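Local coordinates for hydrazine synthase subunit beta (PDB 5C2V), which belongs to the hydrazine synthase complex, which makes hydrazine from nitric oxide and ammonium, and may modulate transport of the hydroxylamine intermediate between the two active sites, at residues Val51-Gln56 / Val71-Ser76; Ser30-His35 / Gln56-Ala61; Lys91-Gly96 / Asp124-Gly129; Pro15-Met20 / Pro322-Leu327; Lys46-Val51 / Gln85-Ile90. One frame throughout, in Å; residues are numbered along the deposited sequence.

Interaction 1: Val51-Gln56 / Val71-Ser76; sequences VAVRVQ and VCNAES
Val55 and Gln56 meet Asn73-Ser76 in a largely buried loop-to-loop contact, where the chain leaves the outermost strand of one blade, 46-52, and passes the end of strand 68-73 in the next. Two hydrogen bonds and a weak third hold it, all using backbone N-H groups. Val55 N donates to Ser76 OG over 2.8 Å; the hydroxyl is placed for this by a chi1 of -58°, which sets OG anti to the carbonyl carbon of its own residue. Ala74 N gives a nearly straight bond (166°) to Gln56 O at 3.0 Å, approaching from above the carbonyl plane. The bond from Glu75 N to Val55 O is the weak one, at 3.5 Å. This is the blade-to-blade connection of a beta-propeller: the 51-56 segment runs from the rim of the first blade toward the start of strand 57-62 and is pinned on the way to the turn at 74-76. Side chains fill in around the bonds. Val55 and Glu75 lie side by side and point the same way, with Val55 CG1 against Glu75 CB at 3.7 Å, while Gln56 crosses the foot of Glu75. Val53 CG1 touches Val71 CG2 at 4.3 Å. Arg54 packs its CB against Ser76 OG, then leads away to a salt bridge with Glu92. The side chain of Glu75 comes to about 5 Å (nearest atoms) from the bound calcium ion, whose site includes Asp77 and Asp97.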
# COMPACT_ATOMS: atom_id res chain seq x y z
N VAL B 51 36.64 41.80 40.49
CA VAL B 51 36.08 42.72 41.48
C VAL B 51 35.35 41.99 42.59
O VAL B 51 34.41 41.23 42.33
CB VAL B 51 35.12 43.73 40.82
CG1 VAL B 51 34.54 44.67 41.87
CG2 VAL B 51 35.83 44.51 39.73
N ALA B 52 35.76 42.23 43.83
CA ALA B 52 35.18 41.54 44.97
C ALA B 52 33.78 42.05 45.30
O ALA B 52 33.53 43.25 45.36
CB ALA B 52 36.08 41.69 46.19
N VAL B 53 32.86 41.11 45.49
CA VAL B 53 31.50 41.41 45.91
C VAL B 53 31.15 40.58 47.14
O VAL B 53 32.01 39.89 47.70
CB VAL B 53 30.47 41.14 44.80
CG1 VAL B 53 30.65 42.12 43.65
CG2 VAL B 53 30.56 39.70 44.32
N ARG B 54 29.89 40.63 47.55
CA ARG B 54 29.44 39.88 48.72
C ARG B 54 29.32 38.39 48.40
O ARG B 54 29.68 37.95 47.31
CB ARG B 54 28.11 40.42 49.23
CG ARG B 54 28.09 41.93 49.46
CD ARG B 54 29.30 42.38 50.26
NE ARG B 54 29.27 43.82 50.51
CZ ARG B 54 30.31 44.52 50.95
NH1 ARG B 54 31.47 43.92 51.19
NH2 ARG B 54 30.20 45.83 51.15
N VAL B 55 28.81 37.63 49.36
CA VAL B 55 28.79 36.17 49.28
C VAL B 55 27.87 35.62 48.18
O VAL B 55 26.70 35.98 48.10
CB VAL B 55 28.37 35.56 50.63
CG1 VAL B 55 28.61 34.06 50.64
CG2 VAL B 55 29.12 36.22 51.77
N GLN B 56 28.44 34.75 47.35
CA GLN B 56 27.69 33.96 46.36
C GLN B 56 26.91 34.77 45.32
O GLN B 56 25.68 34.71 45.28
CB GLN B 56 26.73 33.02 47.11
CG GLN B 56 26.15 31.90 46.28
CD GLN B 56 25.37 30.92 47.11
OE1 GLN B 56 25.71 30.63 48.26
NE2 GLN B 56 24.29 30.41 46.55
N VAL B 71 25.24 43.58 40.79
CA VAL B 71 25.46 42.15 41.00
C VAL B 71 24.53 41.61 42.08
O VAL B 71 24.32 42.26 43.10
CB VAL B 71 26.93 41.87 41.39
CG1 VAL B 71 27.18 40.38 41.50
CG2 VAL B 71 27.87 42.50 40.38
N CYS B 72 23.98 40.42 41.86
CA CYS B 72 23.09 39.81 42.84
C CYS B 72 23.85 38.86 43.76
O CYS B 72 24.28 37.79 43.33
CB CYS B 72 21.96 39.05 42.15
SG CYS B 72 20.57 40.07 41.64
N ASN B 73 23.98 39.24 45.03
CA ASN B 73 24.59 38.36 46.01
C ASN B 73 23.50 37.57 46.73
O ASN B 73 22.71 38.13 47.50
CB ASN B 73 25.43 39.15 47.01
CG ASN B 73 26.38 40.12 46.33
OD1 ASN B 73 27.42 39.72 45.81
ND2 ASN B 73 26.03 41.40 46.34
N ALA B 74 23.47 36.27 46.46
CA ALA B 74 22.37 35.41 46.88
C ALA B 74 22.40 35.08 48.36
O ALA B 74 21.39 35.20 49.05
CB ALA B 74 22.40 34.13 46.07
N GLU B 75 23.56 34.66 48.85
CA GLU B 75 23.69 34.26 50.25
C GLU B 75 23.64 35.48 51.16
O GLU B 75 23.09 35.42 52.26
CB GLU B 75 25.00 33.49 50.47
CG GLU B 75 25.19 33.00 51.90
CD GLU B 75 24.09 32.07 52.35
OE1 GLU B 75 24.25 30.84 52.19
OE2 GLU B 75 23.06 32.55 52.87
N SER B 76 24.19 36.59 50.69
CA SER B 76 24.21 37.83 51.46
C SER B 76 22.84 38.49 51.47
O SER B 76 22.63 39.48 52.18
CB SER B 76 25.26 38.79 50.90
OG SER B 76 26.54 38.20 50.91

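Interaction 2: Ser30-His35 / Gln56-Ala61; sequences SNQSGH and QPEASA
Ser30 opens the contact by resting its CB 3.7 Å from Pro57 O, while its OG lies 3.6 Å from both Ser60 OG and the carbonyl carbon of Ala59. At Asn31 it is the backbone that takes part: the carbonyl O sits at the proline ring of Pro57, near CG and CD, and the side chain turns off to Thr38. Gln32 follows with an extended side chain. Its CG is anti to the backbone N (chi1 -171°), and the chain runs alongside Gln56 in the same direction with CG to CG at 3.6 Å and the two amide planes perpendicular. At its end NE2 donates to Glu58 OE2 over 2.7 Å, on the anti side of the carboxylate. Gln56 NE2 reaches the same oxygen, 3.0 Å away, from the opposite face of the carboxylate plane, and Glu58 OE1 is bonded to Trp98. Both carboxylate oxygens of this buried acid are thus engaged, which would probably help to stabilise a negative charge. After the turn, His35 brings its ring back to the second segment: ND1 accepts the N-H of Gln56 at 3.0 Å (152°), with the donor tilted 24° from the ring plane, and His35 CA packs on Pro57 CD. Strand 26-31, second in the first propeller blade, is flanked by strands 15-20 and 36-41; strand 57-62, the innermost of the next blade, has Pro57 and Ala59 packed against strand 68-73, with Phe16 of strand 15-20 touching both Gln32 and Glu58.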
# COMPACT_ATOMS: atom_id res chain seq x y z
N SER B 30 29.75 36.30 36.94
CA SER B 30 29.53 36.17 38.37
C SER B 30 30.09 34.84 38.84
O SER B 30 29.64 33.79 38.40
CB SER B 30 28.04 36.28 38.71
OG SER B 30 27.52 37.54 38.32
N ASN B 31 31.08 34.88 39.72
CA ASN B 31 31.68 33.66 40.25
C ASN B 31 31.02 33.28 41.56
O ASN B 31 31.17 33.96 42.57
CB ASN B 31 33.18 33.84 40.44
CG ASN B 31 33.89 34.23 39.15
OD1 ASN B 31 33.53 33.79 38.06
ND2 ASN B 31 34.91 35.08 39.27
N GLN B 32 30.28 32.17 41.54
CA GLN B 32 29.50 31.76 42.70
C GLN B 32 30.39 31.31 43.84
O GLN B 32 30.15 31.65 45.00
CB GLN B 32 28.53 30.64 42.31
CG GLN B 32 27.52 30.31 43.40
CD GLN B 32 26.77 29.02 43.13
OE1 GLN B 32 27.35 28.03 42.69
NE2 GLN B 32 25.47 29.03 43.39
N SER B 33 31.42 30.54 43.51
CA SER B 33 32.33 30.01 44.52
C SER B 33 33.50 30.95 44.78
O SER B 33 34.30 30.73 45.68
CB SER B 33 32.85 28.63 44.09
OG SER B 33 31.78 27.74 43.85
N GLY B 34 33.60 32.01 43.97
CA GLY B 34 34.67 32.97 44.12
C GLY B 34 34.26 34.23 44.86
O GLY B 34 35.12 35.02 45.26
N HIS B 35 32.96 34.40 45.04
CA HIS B 35 32.39 35.57 45.71
C HIS B 35 32.88 36.87 45.08
O HIS B 35 33.13 37.86 45.77
CB HIS B 35 32.74 35.55 47.21
CG HIS B 35 32.43 34.24 47.87
ND1 HIS B 35 31.18 33.92 48.35
CD2 HIS B 35 33.21 33.17 48.13
CE1 HIS B 35 31.20 32.72 48.88
NE2 HIS B 35 32.43 32.23 48.76
N GLN B 56 28.44 34.75 47.35
CA GLN B 56 27.69 33.96 46.36
C GLN B 56 26.91 34.77 45.32
O GLN B 56 25.68 34.71 45.28
CB GLN B 56 26.73 33.02 47.11
CG GLN B 56 26.15 31.90 46.28
CD GLN B 56 25.37 30.92 47.11
OE1 GLN B 56 25.71 30.63 48.26
NE2 GLN B 56 24.29 30.41 46.55
N PRO B 57 27.61 35.59 44.51
CA PRO B 57 26.84 36.23 43.44
C PRO B 57 26.31 35.24 42.40
O PRO B 57 27.09 34.48 41.84
CB PRO B 57 27.87 37.17 42.80
CG PRO B 57 29.18 36.48 43.03
CD PRO B 57 29.06 35.80 44.37
N GLU B 58 25.00 35.22 42.16
CA GLU B 58 24.46 34.47 41.02
C GLU B 58 24.01 35.24 39.77
O GLU B 58 23.65 34.61 38.77
CB GLU B 58 23.34 33.57 41.52
CG GLU B 58 23.92 32.52 42.45
CD GLU B 58 22.90 31.61 43.07
OE1 GLU B 58 21.69 31.88 42.94
OE2 GLU B 58 23.33 30.61 43.68
N ALA B 59 24.04 36.57 39.80
CA ALA B 59 23.54 37.33 38.65
C ALA B 59 24.09 38.75 38.58
O ALA B 59 24.52 39.31 39.58
CB ALA B 59 22.01 37.37 38.68
N SER B 60 24.06 39.33 37.38
CA SER B 60 24.50 40.70 37.18
C SER B 60 23.82 41.38 35.99
O SER B 60 23.47 40.72 35.01
CB SER B 60 26.02 40.75 37.00
OG SER B 60 26.44 39.95 35.91
N ALA B 61 23.63 42.69 36.09
CA ALA B 61 23.06 43.47 35.00
C ALA B 61 23.83 44.78 34.80
O ALA B 61 24.25 45.42 35.76
CB ALA B 61 21.59 43.76 35.26

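Interaction 3: Lys91-Gly96 / Asp124-Gly129; sequences KEIKVG and DVIDTG
Ile93 and Ile126 reach toward each other tip to tip across the interface of two propeller blades, and their meeting is the apolar centre of the contact. Ile93 CD1 comes to 3.6 Å from Ile126 CG2 and 4.0 Å from Ile126 CD1; an extended chi2 of 173° carries CD1 of Ile93 outward to its partner. The backbones are well separated here, 8.7 Å between the CA atoms of Ile93 and Ile126, so side chains alone make the contact at this point. Val95 CG1 adds a more distant touch on Ile126 CD1 at 4.3 Å. Toward Gly96 the segments converge and the contact becomes polar. Gly96 N donates to Asp124 OD2 over 2.8 Å (N-H...O angle 148°), the donor lying nearly on the C-O axis of OD2. The same OD2 also touches Val95 CB, while OD1 is bound by Ser136, so the buried carboxylate is tied both to the neighbouring blade and to the next strand of its own. The other side of segment 91-96 is looser and more exposed: Lys94 points away from Asp124-Gly129 and forms a salt bridge through NZ to Glu92 OE1 at 2.9 Å. Gly96 stands about 7 Å (nearest atoms) from the bound calcium ion and directly precedes its ligand Asp97. Strand 88-94 is the outermost of its blade, with Ile93 and Val95 also packed on strand 78-83; strand 122-127 is third in the following blade, between strands 110-115 and 132-137.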
# COMPACT_ATOMS: atom_id res chain seq x y z
N LYS B 91 28.74 50.31 46.64
CA LYS B 91 27.63 50.22 47.59
C LYS B 91 27.06 48.80 47.71
O LYS B 91 27.24 47.97 46.82
CB LYS B 91 26.51 51.20 47.20
CG LYS B 91 25.56 51.56 48.34
CD LYS B 91 24.60 52.67 47.96
CE LYS B 91 23.67 53.02 49.11
NZ LYS B 91 22.77 54.16 48.78
N GLU B 92 26.36 48.55 48.82
CA GLU B 92 25.58 47.32 48.98
C GLU B 92 24.15 47.64 49.41
O GLU B 92 23.93 48.16 50.51
CB GLU B 92 26.24 46.38 49.99
CG GLU B 92 25.41 45.15 50.31
CD GLU B 92 26.03 44.28 51.38
OE1 GLU B 92 25.32 43.41 51.93
OE2 GLU B 92 27.23 44.47 51.68
N ILE B 93 23.19 47.32 48.56
CA ILE B 93 21.78 47.52 48.87
C ILE B 93 21.18 46.20 49.35
O ILE B 93 21.49 45.15 48.81
CB ILE B 93 20.99 48.03 47.65
CG1 ILE B 93 21.79 49.11 46.92
CG2 ILE B 93 19.62 48.53 48.06
CD1 ILE B 93 21.16 49.56 45.62
N LYS B 94 20.33 46.25 50.37
CA LYS B 94 19.77 45.02 50.91
C LYS B 94 18.36 44.74 50.39
O LYS B 94 17.50 45.62 50.38
CB LYS B 94 19.79 45.05 52.44
CG LYS B 94 21.20 45.08 53.01
CD LYS B 94 21.24 44.69 54.48
CE LYS B 94 22.68 44.56 54.96
NZ LYS B 94 23.46 43.60 54.12
N VAL B 95 18.15 43.50 49.96
CA VAL B 95 16.93 43.08 49.30
C VAL B 95 16.33 41.85 49.99
O VAL B 95 16.79 41.44 51.05
CB VAL B 95 17.17 42.75 47.81
CG1 VAL B 95 17.58 44.00 47.05
CG2 VAL B 95 18.23 41.66 47.68
N GLY B 96 15.29 41.28 49.38
CA GLY B 96 14.66 40.09 49.92
C GLY B 96 15.53 38.87 49.75
O GLY B 96 16.71 38.98 49.42
N ASP B 124 12.07 43.33 44.07
CA ASP B 124 12.45 44.59 44.69
C ASP B 124 12.91 45.59 43.64
O ASP B 124 13.73 45.26 42.77
CB ASP B 124 13.54 44.37 45.73
CG ASP B 124 13.05 43.58 46.93
OD1 ASP B 124 11.82 43.50 47.13
OD2 ASP B 124 13.90 43.03 47.67
N VAL B 125 12.38 46.80 43.71
CA VAL B 125 12.76 47.86 42.78
C VAL B 125 13.83 48.75 43.40
O VAL B 125 13.83 49.00 44.61
CB VAL B 125 11.54 48.70 42.34
CG1 VAL B 125 10.44 47.79 41.83
CG2 VAL B 125 11.03 49.54 43.48
N ILE B 126 14.76 49.21 42.57
CA ILE B 126 15.89 50.01 43.03
C ILE B 126 16.12 51.22 42.13
O ILE B 126 16.33 51.07 40.93
CB ILE B 126 17.19 49.17 43.08
CG1 ILE B 126 17.10 48.10 44.17
CG2 ILE B 126 18.39 50.07 43.32
CD1 ILE B 126 18.31 47.19 44.23
N ASP B 127 16.07 52.41 42.71
CA ASP B 127 16.38 53.62 41.96
C ASP B 127 17.89 53.73 41.76
O ASP B 127 18.66 53.48 42.69
CB ASP B 127 15.85 54.86 42.68
CG ASP B 127 16.10 56.14 41.90
OD1 ASP B 127 15.33 56.42 40.96
OD2 ASP B 127 17.07 56.85 42.22
N THR B 128 18.31 54.09 40.56
CA THR B 128 19.74 54.14 40.25
C THR B 128 20.39 55.41 40.80
O THR B 128 21.58 55.41 41.12
CB THR B 128 19.99 54.03 38.72
OG1 THR B 128 21.38 53.78 38.48
CG2 THR B 128 19.58 55.31 38.01
N GLY B 129 19.62 56.48 40.90
CA GLY B 129 20.12 57.74 41.42
C GLY B 129 20.33 57.68 42.92
O GLY B 129 21.37 58.07 43.44

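Interaction 4: Pro15-Met20 / Pro322-Leu327; sequences PFHITM and PSSVCL
Ser323 and Ser324 turn their hydroxyls onto strand 15-20 through different first torsions. In Ser323 a chi1 of 49° sets OG between the backbone N and the carbonyl carbon, from where it donates to Phe16 O over 3.1 Å, well above the plane of that carbonyl. In Ser324 a chi1 of -175° puts OG anti to the backbone N, where it accepts a weak bond of 3.4 Å from Ile18 N. The same OG lies over one face of the His17 ring, displaced toward the rim and 3.7 Å from CD2, while Ser324 CB rests on His17 CA. Further along, Cys326 SG lies against the Ile18 side chain, nearest CG2 at 3.8 Å, with CG1 and CD1 little farther, and Met20 SD passes 3.8 Å from Leu327 O. The two strands run almost parallel, 7° apart with their axes 5.5 Å from each other, yet belong to separate sheets: each is the innermost strand of its blade, one in the first and one in the last, so the contact closes the propeller ring. At one end, Pro15 also packs on Thr11 of the hydrazine synthase gamma subunit. Small serine and cysteine side chains are consistent with this close approach, and the chemistry changes along the strands: hydroxyls engage backbone groups of a strand that is not their sheet neighbour, whereas the Cys326 end rests on apolar packing with Ile18, Met20 touching loosely.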
# COMPACT_ATOMS: atom_id res chain seq x y z
N PRO B 15 32.01 29.87 37.70
CA PRO B 15 31.10 30.88 37.15
C PRO B 15 29.65 30.41 37.04
O PRO B 15 29.37 29.39 36.42
CB PRO B 15 31.67 31.12 35.74
CG PRO B 15 33.06 30.57 35.76
CD PRO B 15 33.04 29.45 36.74
N PHE B 16 28.74 31.17 37.66
CA PHE B 16 27.31 30.88 37.60
C PHE B 16 26.50 31.68 36.57
O PHE B 16 25.36 31.32 36.28
CB PHE B 16 26.72 31.11 38.99
CG PHE B 16 25.49 30.29 39.26
CD1 PHE B 16 25.59 28.93 39.50
CD2 PHE B 16 24.24 30.88 39.29
CE1 PHE B 16 24.47 28.18 39.76
CE2 PHE B 16 23.11 30.13 39.55
CZ PHE B 16 23.23 28.78 39.78
N HIS B 17 27.08 32.74 36.02
CA HIS B 17 26.31 33.67 35.19
C HIS B 17 27.22 34.49 34.30
O HIS B 17 28.41 34.64 34.59
CB HIS B 17 25.45 34.58 36.08
CG HIS B 17 24.44 35.40 35.33
ND1 HIS B 17 24.74 36.62 34.76
CD2 HIS B 17 23.13 35.17 35.05
CE1 HIS B 17 23.66 37.11 34.18
NE2 HIS B 17 22.67 36.25 34.34
N ILE B 18 26.68 35.04 33.22
CA ILE B 18 27.46 35.90 32.35
C ILE B 18 26.57 36.92 31.64
O ILE B 18 25.41 36.65 31.34
CB ILE B 18 28.27 35.07 31.32
CG1 ILE B 18 29.35 35.93 30.66
CG2 ILE B 18 27.35 34.43 30.29
CD1 ILE B 18 30.27 35.15 29.74
N THR B 19 27.13 38.11 31.39
CA THR B 19 26.44 39.14 30.63
C THR B 19 27.46 39.98 29.88
O THR B 19 28.66 39.74 29.99
CB THR B 19 25.58 40.05 31.54
OG1 THR B 19 24.86 40.99 30.74
CG2 THR B 19 26.46 40.80 32.53
N MET B 20 26.98 40.96 29.13
CA MET B 20 27.87 41.76 28.30
C MET B 20 27.42 43.22 28.25
O MET B 20 26.23 43.51 28.29
CB MET B 20 27.94 41.18 26.89
CG MET B 20 29.18 41.57 26.10
SD MET B 20 29.20 40.78 24.48
CE MET B 20 30.96 40.80 24.12
N PRO B 322 27.24 24.59 31.59
CA PRO B 322 26.96 25.91 31.01
C PRO B 322 25.65 26.50 31.52
O PRO B 322 24.63 26.45 30.83
CB PRO B 322 26.90 25.62 29.51
CG PRO B 322 26.44 24.22 29.43
CD PRO B 322 27.00 23.51 30.62
N SER B 323 25.68 27.06 32.72
CA SER B 323 24.48 27.55 33.39
C SER B 323 23.92 28.84 32.80
O SER B 323 22.76 29.18 33.03
CB SER B 323 24.76 27.75 34.88
OG SER B 323 25.95 28.49 35.08
N SER B 324 24.74 29.57 32.04
CA SER B 324 24.31 30.86 31.50
C SER B 324 24.94 31.18 30.15
O SER B 324 26.07 30.78 29.87
CB SER B 324 24.63 31.98 32.49
OG SER B 324 24.12 33.22 32.05
N VAL B 325 24.20 31.90 29.31
CA VAL B 325 24.69 32.32 28.01
C VAL B 325 24.37 33.78 27.73
O VAL B 325 23.42 34.33 28.28
CB VAL B 325 24.11 31.46 26.87
CG1 VAL B 325 24.72 30.07 26.87
CG2 VAL B 325 22.59 31.39 26.98
N CYS B 326 25.17 34.41 26.87
CA CYS B 326 24.89 35.79 26.46
C CYS B 326 25.38 36.05 25.04
O CYS B 326 26.22 35.31 24.51
CB CYS B 326 25.53 36.78 27.43
SG CYS B 326 27.33 36.85 27.36
N LEU B 327 24.86 37.10 24.42
CA LEU B 327 25.21 37.43 23.04
C LEU B 327 25.87 38.79 22.90
O LEU B 327 25.64 39.69 23.70
CB LEU B 327 23.96 37.38 22.15
CG LEU B 327 23.39 36.02 21.77
CD1 LEU B 327 22.06 36.20 21.07
CD2 LEU B 327 24.36 35.27 20.87

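Interaction 5: Lys46-Val51 / Gln85-Ile90; sequences KVTGEV and QRKQEI
Val51 lays both methyl groups over one face of the peptide group joining Lys87 and Gln88. CG2 is the nearer, 3.5 Å from Lys87 O and 3.7 Å from Lys87 C, while CG1 sits over the same face, 3.9 Å from Lys87 O and about as far from Gln88 N. With CG1 anti to the backbone N (chi1 179°) and CG2 beside it, both branches face the peptide. Val51 is buried here, its CG2 also meeting Lys87 CB at 3.9 Å. Thr48 and Lys87, by contrast, are exposed. The end of Lys87 comes back toward Thr48, and a bend at chi4 (-62°) brings NZ to 3.8 Å from Thr48 O, a loose approach at the surface. Lys87 has backbone angles of the left-handed helical region and, with Gln88, faces Asp83 in a G1 beta bulge at the start of strand 88-94. The peptide on which Val51 packs is the one within this bulge. Strands 46-52 and 88-94 are the outermost of the first and second blades, and their touching parts run 10° apart: the packing of equivalent outer strands in successive blades of a beta-propeller, near its periphery.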
# COMPACT_ATOMS: atom_id res chain seq x y z
N LYS B 46 40.78 38.44 27.35
CA LYS B 46 41.77 38.45 28.42
C LYS B 46 41.11 38.90 29.72
O LYS B 46 40.21 39.75 29.69
CB LYS B 46 42.92 39.38 28.04
CG LYS B 46 43.92 39.70 29.14
CD LYS B 46 45.02 40.63 28.62
CE LYS B 46 44.50 41.54 27.51
NZ LYS B 46 45.59 42.05 26.63
N VAL B 47 41.53 38.35 30.85
CA VAL B 47 40.95 38.78 32.11
C VAL B 47 41.58 40.10 32.52
O VAL B 47 42.79 40.18 32.77
CB VAL B 47 41.15 37.74 33.23
CG1 VAL B 47 40.63 38.27 34.56
CG2 VAL B 47 40.47 36.43 32.87
N THR B 48 40.76 41.14 32.60
CA THR B 48 41.25 42.48 32.88
C THR B 48 41.11 42.85 34.36
O THR B 48 41.55 43.92 34.78
CB THR B 48 40.51 43.53 32.03
OG1 THR B 48 39.10 43.43 32.25
CG2 THR B 48 40.80 43.31 30.55
N GLY B 49 40.51 41.96 35.14
CA GLY B 49 40.39 42.18 36.57
C GLY B 49 39.36 41.30 37.24
O GLY B 49 38.53 40.66 36.59
N GLU B 50 39.40 41.27 38.57
CA GLU B 50 38.40 40.57 39.36
C GLU B 50 37.92 41.46 40.51
O GLU B 50 38.71 41.83 41.38
CB GLU B 50 38.98 39.25 39.90
CG GLU B 50 37.98 38.37 40.63
CD GLU B 50 38.56 37.00 40.96
OE1 GLU B 50 39.73 36.75 40.59
OE2 GLU B 50 37.86 36.19 41.59
N VAL B 51 36.64 41.80 40.49
CA VAL B 51 36.08 42.72 41.48
C VAL B 51 35.35 41.99 42.59
O VAL B 51 34.41 41.23 42.33
CB VAL B 51 35.12 43.73 40.82
CG1 VAL B 51 34.54 44.67 41.87
CG2 VAL B 51 35.83 44.51 39.73
N GLN B 85 34.61 51.16 35.62
CA GLN B 85 35.89 51.76 35.28
C GLN B 85 36.87 51.71 36.45
O GLN B 85 38.06 51.49 36.26
CB GLN B 85 35.68 53.20 34.81
CG GLN B 85 34.58 53.35 33.78
CD GLN B 85 33.90 54.70 33.82
OE1 GLN B 85 34.13 55.49 34.74
NE2 GLN B 85 33.06 54.98 32.84
N ARG B 86 36.35 51.91 37.66
CA ARG B 86 37.18 51.87 38.86
C ARG B 86 37.46 50.45 39.32
O ARG B 86 38.39 50.22 40.11
CB ARG B 86 36.53 52.66 40.00
CG ARG B 86 36.54 54.16 39.83
CD ARG B 86 35.90 54.84 41.02
NE ARG B 86 36.49 54.39 42.28
CZ ARG B 86 35.97 54.62 43.48
NH1 ARG B 86 34.84 55.31 43.59
NH2 ARG B 86 36.58 54.18 44.57
N LYS B 87 36.66 49.50 38.84
CA LYS B 87 36.76 48.09 39.23
C LYS B 87 36.63 47.93 40.74
O LYS B 87 37.42 47.22 41.37
CB LYS B 87 38.09 47.50 38.74
CG LYS B 87 38.39 47.75 37.27
CD LYS B 87 39.82 47.35 36.93
CE LYS B 87 40.17 47.71 35.49
NZ LYS B 87 39.30 47.01 34.51
N GLN B 88 35.62 48.58 41.32
CA GLN B 88 35.42 48.59 42.76
C GLN B 88 33.93 48.64 43.12
O GLN B 88 33.16 49.32 42.44
CB GLN B 88 36.17 49.78 43.38
CG GLN B 88 35.90 50.02 44.86
CD GLN B 88 36.57 49.00 45.76
OE1 GLN B 88 37.46 48.27 45.33
NE2 GLN B 88 36.15 48.95 47.02
N GLU B 89 33.54 47.94 44.18
CA GLU B 89 32.15 47.99 44.64
C GLU B 89 31.90 49.24 45.47
O GLU B 89 32.51 49.42 46.53
CB GLU B 89 31.81 46.75 45.46
CG GLU B 89 30.46 46.82 46.16
CD GLU B 89 30.33 45.84 47.30
OE1 GLU B 89 29.19 45.59 47.76
OE2 GLU B 89 31.37 45.31 47.75
N ILE B 90 31.01 50.11 45.00
CA ILE B 90 30.75 51.36 45.70
C ILE B 90 29.58 51.34 46.69
O ILE B 90 29.45 52.26 47.50
CB ILE B 90 30.50 52.50 44.69
CG1 ILE B 90 29.24 52.19 43.86
CG2 ILE B 90 31.71 52.69 43.79
CD1 ILE B 90 29.03 53.14 42.70

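In the fold
Seven successive antiparallel sheets form the propeller, and the five contacts join its blades. Interactions 1, 2 and 5 all link the first blade to the second: interaction 2 between the end of the first blade's second strand and the innermost strand of the next, interaction 1 at the connecting loop, 6 Å away between centres and sharing Gln56, and interaction 5 at the outer strands, 14 Å from interaction 1 between centres and sharing Val51. Interaction 3, which follows along the chain, links the second blade to the third; its centre is 13 Å from that of interaction 1. Interaction 4 encloses all the others in sequence, joins the last blade to the first and closes the ring.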